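Alpha-glucosidase (Bacteroides thetaiotaomicron, PDB 5XFM) hydrolyses beta-L-arabinopyranosides and alpha-galactosides, as a bifunctional glycoside hydrolase of family 97 that carries a calcium ion. Local coordinates at residues R186-F199 / S221-T233. The protein carries 1 engineered substitution. Numbering follows the deposited sequence.
Sequences RSQYGHGYTFPCLF and SRLSDVSEGNLYT
D225 presents its carboxylate to S187 with CG beside its own backbone N, opposite the carbonyl carbon (chi1 -84°), while S187, with OG between its N and carbonyl carbon (chi1 69°), holds its hydroxyl where OD2 meets it. OD2 takes two bonds from this one serine: the amide N of S187 arrives at 3.0 Å, nearly in line with the C-O bond of D225, and S187 OG donates at 2.8 Å to OD2 on its syn side. The other oxygen, OD1, accepts a weak hydrogen bond from G192 N. Water 1 joins OD2 to Y193 OH and V226 N. Replacing D225 by an alanine is likely to leave the S187 amide and hydroxyl without their shared acceptor and G192 N without its weak partner.

Beyond this turn the two segments pair through a single antiparallel bridge, Y193 with L223, a hydrogen-bonded pair: Y193 N reaches L223 O at 2.7 Å and L223 N returns to Y193 O. Two beta sheets of the N-terminal domain meet here, the 222-223 strand pairing with 231-235 in one and 197-200 lying in the other, consistent with the beta-sandwich fold of the galactose-mutarotase clan. G192 lies against the bridge, its CA 3.2 Å from L223 O; a side chain here would run into that carbonyl. R222 stretches out from CG to NE, and NE donates to H191 O at 2.8 Å.

Between the sheets, L223 sets CG against F195 CE1 at 3.6 Å and CD1 against C197 SG. F199 points its edge at the face of Y232 in an offset edge-to-face pair, planes 63° apart, and Y193 CE2 meets the Y232 ring at its edge. F148 stacks on F199, while S221 O, linked through water 2 to F195 N, also accepts a hydrogen bond from R439.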
loop_
_atom_site.group_PDB
_atom_site.type_symbol
_atom_site.label_atom_id
_atom_site.label_comp_id
_atom_site.label_asym_id
_atom_site.label_seq_id
_atom_site.Cartn_x
_atom_site.Cartn_y
_atom_site.Cartn_z
ATOM N N ARG A 186 -23.399 -3.403 -6.030
ATOM C CA ARG A 186 -22.684 -3.694 -7.261
ATOM C C ARG A 186 -21.529 -2.704 -7.433
ATOM O O ARG A 186 -21.658 -1.528 -7.088
ATOM C CB ARG A 186 -23.658 -3.639 -8.439
ATOM C CG ARG A 186 -23.069 -3.240 -9.767
ATOM C CD ARG A 186 -22.283 -4.368 -10.420
ATOM N NE ARG A 186 -22.252 -4.219 -11.876
ATOM C CZ ARG A 186 -21.872 -3.114 -12.512
ATOM N NH1 ARG A 186 -21.474 -2.048 -11.827
ATOM N NH2 ARG A 186 -21.876 -3.076 -13.842
ATOM N N SER A 187 -20.397 -3.184 -7.944
ATOM C CA SER A 187 -19.232 -2.328 -8.141
ATOM C C SER A 187 -19.531 -1.254 -9.175
ATOM O O SER A 187 -20.340 -1.459 -10.084
ATOM C CB SER A 187 -18.002 -3.143 -8.565
ATOM O OG SER A 187 -18.152 -3.676 -9.865
ATOM N N GLN A 188 -18.864 -0.113 -9.029
ATOM C CA GLN A 188 -19.115 1.067 -9.861
ATOM C C GLN A 188 -18.942 0.786 -11.359
ATOM O O GLN A 188 -19.699 1.305 -12.179
ATOM C CB GLN A 188 -18.191 2.208 -9.424
ATOM C CG GLN A 188 -18.214 3.448 -10.314
ATOM C CD GLN A 188 -17.234 4.513 -9.850
ATOM O OE1 GLN A 188 -16.647 4.408 -8.771
ATOM N NE2 GLN A 188 -17.062 5.556 -10.658
ATOM N N TYR A 189 -17.956 -0.031 -11.724
ATOM C CA TYR A 189 -17.706 -0.304 -13.145
ATOM C C TYR A 189 -18.065 -1.723 -13.589
ATOM O O TYR A 189 -17.962 -2.045 -14.773
ATOM C CB TYR A 189 -16.241 -0.056 -13.500
ATOM C CG TYR A 189 -15.712 1.320 -13.186
ATOM C CD1 TYR A 189 -15.218 1.626 -11.920
ATOM C CD2 TYR A 189 -15.683 2.309 -14.160
ATOM C CE1 TYR A 189 -14.719 2.886 -11.634
ATOM C CE2 TYR A 189 -15.190 3.572 -13.883
ATOM C CZ TYR A 189 -14.708 3.855 -12.620
ATOM O OH TYR A 189 -14.213 5.111 -12.340
ATOM N N GLY A 190 -18.469 -2.572 -12.651
ATOM C CA GLY A 190 -18.733 -3.966 -12.964
ATOM C C GLY A 190 -17.475 -4.803 -13.143
ATOM O O GLY A 190 -17.472 -5.788 -13.889
ATOM N N HIS A 191 -16.389 -4.415 -12.481
ATOM C CA HIS A 191 -15.165 -5.210 -12.568
ATOM C C HIS A 191 -14.624 -5.597 -11.193
ATOM O O HIS A 191 -13.433 -5.860 -11.041
ATOM C CB HIS A 191 -14.103 -4.453 -13.368
ATOM C CG HIS A 191 -14.523 -4.127 -14.769
ATOM N ND1 HIS A 191 -14.823 -5.097 -15.702
ATOM C CD2 HIS A 191 -14.694 -2.939 -15.396
ATOM C CE1 HIS A 191 -15.165 -4.520 -16.842
ATOM N NE2 HIS A 191 -15.093 -3.211 -16.684
ATOM N N GLY A 192 -15.507 -5.665 -10.201
ATOM C CA GLY A 192 -15.105 -5.988 -8.843
ATOM C C GLY A 192 -14.226 -4.935 -8.187
ATOM O O GLY A 192 -14.339 -3.751 -8.480
ATOM N N TYR A 193 -13.335 -5.369 -7.304
ATOM C CA TYR A 193 -12.615 -4.447 -6.429
ATOM C C TYR A 193 -11.127 -4.767 -6.349
ATOM O O TYR A 193 -10.733 -5.932 -6.403
ATOM C CB TYR A 193 -13.230 -4.486 -5.031
ATOM C CG TYR A 193 -14.737 -4.441 -5.062
ATOM C CD1 TYR A 193 -15.415 -3.233 -5.090
ATOM C CD2 TYR A 193 -15.482 -5.614 -5.092
ATOM C CE1 TYR A 193 -16.792 -3.195 -5.129
ATOM C CE2 TYR A 193 -16.859 -5.583 -5.136
ATOM C CZ TYR A 193 -17.508 -4.373 -5.154
ATOM O OH TYR A 193 -18.875 -4.343 -5.191
ATOM N N THR A 194 -10.297 -3.742 -6.215
ATOM C CA THR A 194 -8.864 -3.985 -6.094
ATOM C C THR A 194 -8.449 -4.141 -4.635
ATOM O O THR A 194 -9.066 -3.560 -3.736
ATOM C CB THR A 194 -8.026 -2.871 -6.749
ATOM O OG1 THR A 194 -8.278 -1.620 -6.099
ATOM C CG2 THR A 194 -8.341 -2.784 -8.227
ATOM N N PHE A 195 -7.407 -4.944 -4.419
ATOM C CA PHE A 195 -6.857 -5.200 -3.089
ATOM C C PHE A 195 -6.242 -3.941 -2.498
ATOM O O PHE A 195 -5.851 -3.039 -3.242
ATOM C CB PHE A 195 -5.808 -6.326 -3.141
ATOM C CG PHE A 195 -6.381 -7.690 -3.423
ATOM C CD1 PHE A 195 -7.443 -8.182 -2.674
ATOM C CD2 PHE A 195 -5.855 -8.480 -4.434
ATOM C CE1 PHE A 195 -7.969 -9.438 -2.926
ATOM C CE2 PHE A 195 -6.379 -9.736 -4.695
ATOM C CZ PHE A 195 -7.438 -10.216 -3.939
ATOM N N PRO A 196 -6.182 -3.856 -1.157
ATOM C CA PRO A 196 -6.783 -4.820 -0.226
ATOM C C PRO A 196 -8.247 -4.493 0.037
ATOM O O PRO A 196 -8.716 -3.404 -0.313
ATOM C CB PRO A 196 -5.928 -4.663 1.035
ATOM C CG PRO A 196 -5.531 -3.210 1.010
ATOM C CD PRO A 196 -5.318 -2.889 -0.454
ATOM N N CYS A 197 -8.958 -5.432 0.646
ATOM C CA CYS A 197 -10.397 -5.304 0.809
ATOM C C CYS A 197 -10.818 -5.550 2.253
ATOM O O CYS A 197 -10.567 -6.620 2.800
ATOM C CB CYS A 197 -11.100 -6.285 -0.122
ATOM S SG CYS A 197 -10.698 -6.034 -1.851
ATOM N N LEU A 198 -11.475 -4.563 2.855
ATOM C CA LEU A 198 -11.832 -4.632 4.268
ATOM C C LEU A 198 -13.296 -5.017 4.471
ATOM O O LEU A 198 -14.193 -4.487 3.826
ATOM C CB LEU A 198 -11.540 -3.294 4.963
ATOM C CG LEU A 198 -11.806 -3.264 6.475
ATOM C CD1 LEU A 198 -10.948 -4.305 7.218
ATOM C CD2 LEU A 198 -11.574 -1.887 7.052
ATOM N N PHE A 199 -13.524 -5.945 5.388
ATOM C CA PHE A 199 -14.857 -6.427 5.700
ATOM C C PHE A 199 -15.104 -6.360 7.196
ATOM O O PHE A 199 -14.243 -6.722 7.995
ATOM C CB PHE A 199 -15.052 -7.856 5.209
ATOM C CG PHE A 199 -14.942 -8.015 3.720
ATOM C CD1 PHE A 199 -13.706 -8.173 3.115
ATOM C CD2 PHE A 199 -16.078 -8.052 2.930
ATOM C CE1 PHE A 199 -13.605 -8.339 1.744
ATOM C CE2 PHE A 199 -15.983 -8.221 1.562
ATOM C CZ PHE A 199 -14.743 -8.363 0.968
ATOM N N SER A 221 -3.778 -9.790 -9.041
ATOM C CA SER A 221 -5.181 -10.187 -9.005
ATOM C C SER A 221 -6.027 -9.193 -8.218
ATOM O O SER A 221 -5.502 -8.270 -7.591
ATOM C CB SER A 221 -5.330 -11.591 -8.418
ATOM O OG SER A 221 -4.905 -12.573 -9.346
ATOM N N ARG A 222 -7.338 -9.399 -8.255
ATOM C CA ARG A 222 -8.281 -8.520 -7.572
ATOM C C ARG A 222 -9.503 -9.333 -7.149
ATOM O O ARG A 222 -9.547 -10.545 -7.374
ATOM C CB ARG A 222 -8.707 -7.374 -8.480
ATOM C CG ARG A 222 -9.666 -7.822 -9.552
ATOM C CD ARG A 222 -10.015 -6.727 -10.510
ATOM N NE ARG A 222 -10.968 -7.216 -11.492
ATOM C CZ ARG A 222 -10.622 -7.833 -12.610
ATOM N NH1 ARG A 222 -9.343 -8.038 -12.876
ATOM N NH2 ARG A 222 -11.555 -8.258 -13.451
ATOM N N LEU A 223 -10.485 -8.689 -6.526
ATOM C CA LEU A 223 -11.730 -9.388 -6.204
ATOM C C LEU A 223 -12.807 -9.110 -7.250
ATOM O O LEU A 223 -12.919 -7.987 -7.768
ATOM C CB LEU A 223 -12.242 -9.007 -4.805
ATOM C CG LEU A 223 -11.499 -9.598 -3.600
ATOM C CD1 LEU A 223 -12.254 -9.346 -2.296
ATOM C CD2 LEU A 223 -11.212 -11.078 -3.793
ATOM N N SER A 224 -13.570 -10.147 -7.589
ATOM C CA SER A 224 -14.710 -10.001 -8.491
ATOM C C SER A 224 -15.857 -9.265 -7.808
ATOM O O SER A 224 -15.783 -8.912 -6.633
ATOM C CB SER A 224 -15.221 -11.363 -8.968
ATOM O OG SER A 224 -15.783 -12.109 -7.897
ATOM N N ASP A 225 -16.927 -9.030 -8.558
ATOM C CA ASP A 225 -18.182 -8.632 -7.946
ATOM C C ASP A 225 -18.682 -9.806 -7.097
ATOM O O ASP A 225 -18.224 -10.944 -7.265
ATOM C CB ASP A 225 -19.220 -8.247 -9.001
ATOM C CG ASP A 225 -19.070 -6.808 -9.470
ATOM O OD1 ASP A 225 -18.770 -6.597 -10.664
ATOM O OD2 ASP A 225 -19.298 -5.891 -8.657
ATOM N N VAL A 226 -19.586 -9.521 -6.165
ATOM C CA VAL A 226 -20.187 -10.564 -5.354
ATOM C C VAL A 226 -21.003 -11.479 -6.239
ATOM O O VAL A 226 -21.522 -11.060 -7.273
ATOM C CB VAL A 226 -21.114 -10.017 -4.258
ATOM C CG1 VAL A 226 -21.452 -11.104 -3.240
ATOM C CG2 VAL A 226 -20.479 -8.886 -3.578
ATOM N N SER A 227 -21.067 -12.741 -5.842
ATOM C CA SER A 227 -21.963 -13.706 -6.444
ATOM C C SER A 227 -22.555 -14.506 -5.295
ATOM O O SER A 227 -22.004 -14.500 -4.194
ATOM C CB SER A 227 -21.231 -14.614 -7.430
ATOM O OG SER A 227 -20.336 -15.479 -6.749
ATOM N N GLU A 228 -23.706 -15.127 -5.530
ATOM C CA GLU A 228 -24.360 -15.953 -4.516
ATOM C C GLU A 228 -24.632 -15.194 -3.217
ATOM O O GLU A 228 -24.751 -15.802 -2.160
ATOM C CB GLU A 228 -23.519 -17.201 -4.224
ATOM C CG GLU A 228 -23.309 -18.090 -5.442
ATOM C CD GLU A 228 -22.422 -19.287 -5.161
ATOM O OE1 GLU A 228 -22.263 -19.656 -3.976
ATOM O OE2 GLU A 228 -21.870 -19.853 -6.127
ATOM N N GLY A 229 -24.689 -13.868 -3.297
ATOM C CA GLY A 229 -25.020 -13.048 -2.146
ATOM C C GLY A 229 -23.879 -12.709 -1.201
ATOM O O GLY A 229 -23.981 -11.761 -0.424
ATOM N N ASN A 230 -22.805 -13.493 -1.236
ATOM C CA ASN A 230 -21.737 -13.329 -0.253
ATOM C C ASN A 230 -20.341 -13.797 -0.672
ATOM O O ASN A 230 -19.446 -13.889 0.166
ATOM C CB ASN A 230 -22.131 -14.076 1.018
ATOM C CG ASN A 230 -22.465 -15.533 0.746
ATOM O OD1 ASN A 230 -22.337 -16.009 -0.387
ATOM N ND2 ASN A 230 -22.882 -16.251 1.783
ATOM N N LEU A 231 -20.146 -14.100 -1.951
ATOM C CA LEU A 231 -18.880 -14.697 -2.372
ATOM C C LEU A 231 -18.076 -13.792 -3.294
ATOM O O LEU A 231 -18.578 -13.322 -4.309
ATOM C CB LEU A 231 -19.117 -16.042 -3.067
ATOM C CG LEU A 231 -17.831 -16.641 -3.651
ATOM C CD1 LEU A 231 -16.892 -17.040 -2.537
ATOM C CD2 LEU A 231 -18.106 -17.814 -4.586
ATOM N N TYR A 232 -16.816 -13.577 -2.939
ATOM C CA TYR A 232 -15.895 -12.824 -3.778
ATOM C C TYR A 232 -14.841 -13.768 -4.320
ATOM O O TYR A 232 -14.221 -14.486 -3.561
ATOM C CB TYR A 232 -15.224 -11.700 -2.985
ATOM C CG TYR A 232 -16.192 -10.675 -2.463
ATOM C CD1 TYR A 232 -16.843 -10.868 -1.255
ATOM C CD2 TYR A 232 -16.464 -9.520 -3.183
ATOM C CE1 TYR A 232 -17.733 -9.941 -0.774
ATOM C CE2 TYR A 232 -17.346 -8.584 -2.704
ATOM C CZ TYR A 232 -17.981 -8.797 -1.499
ATOM O OH TYR A 232 -18.878 -7.876 -1.015
ATOM N N THR A 233 -14.649 -13.770 -5.632
ATOM C CA THR A 233 -13.701 -14.676 -6.269
ATOM C C THR A 233 -12.466 -13.929 -6.769
ATOM O O THR A 233 -12.552 -12.789 -7.233
ATOM C CB THR A 233 -14.370 -15.428 -7.428
ATOM O OG1 THR A 233 -15.430 -16.230 -6.901
ATOM C CG2 THR A 233 -13.380 -16.333 -8.153
HETATM O O HOH W 1 -20.295 -6.590 -5.669
HETATM O O HOH W 2 -6.397 -5.620 -7.206
#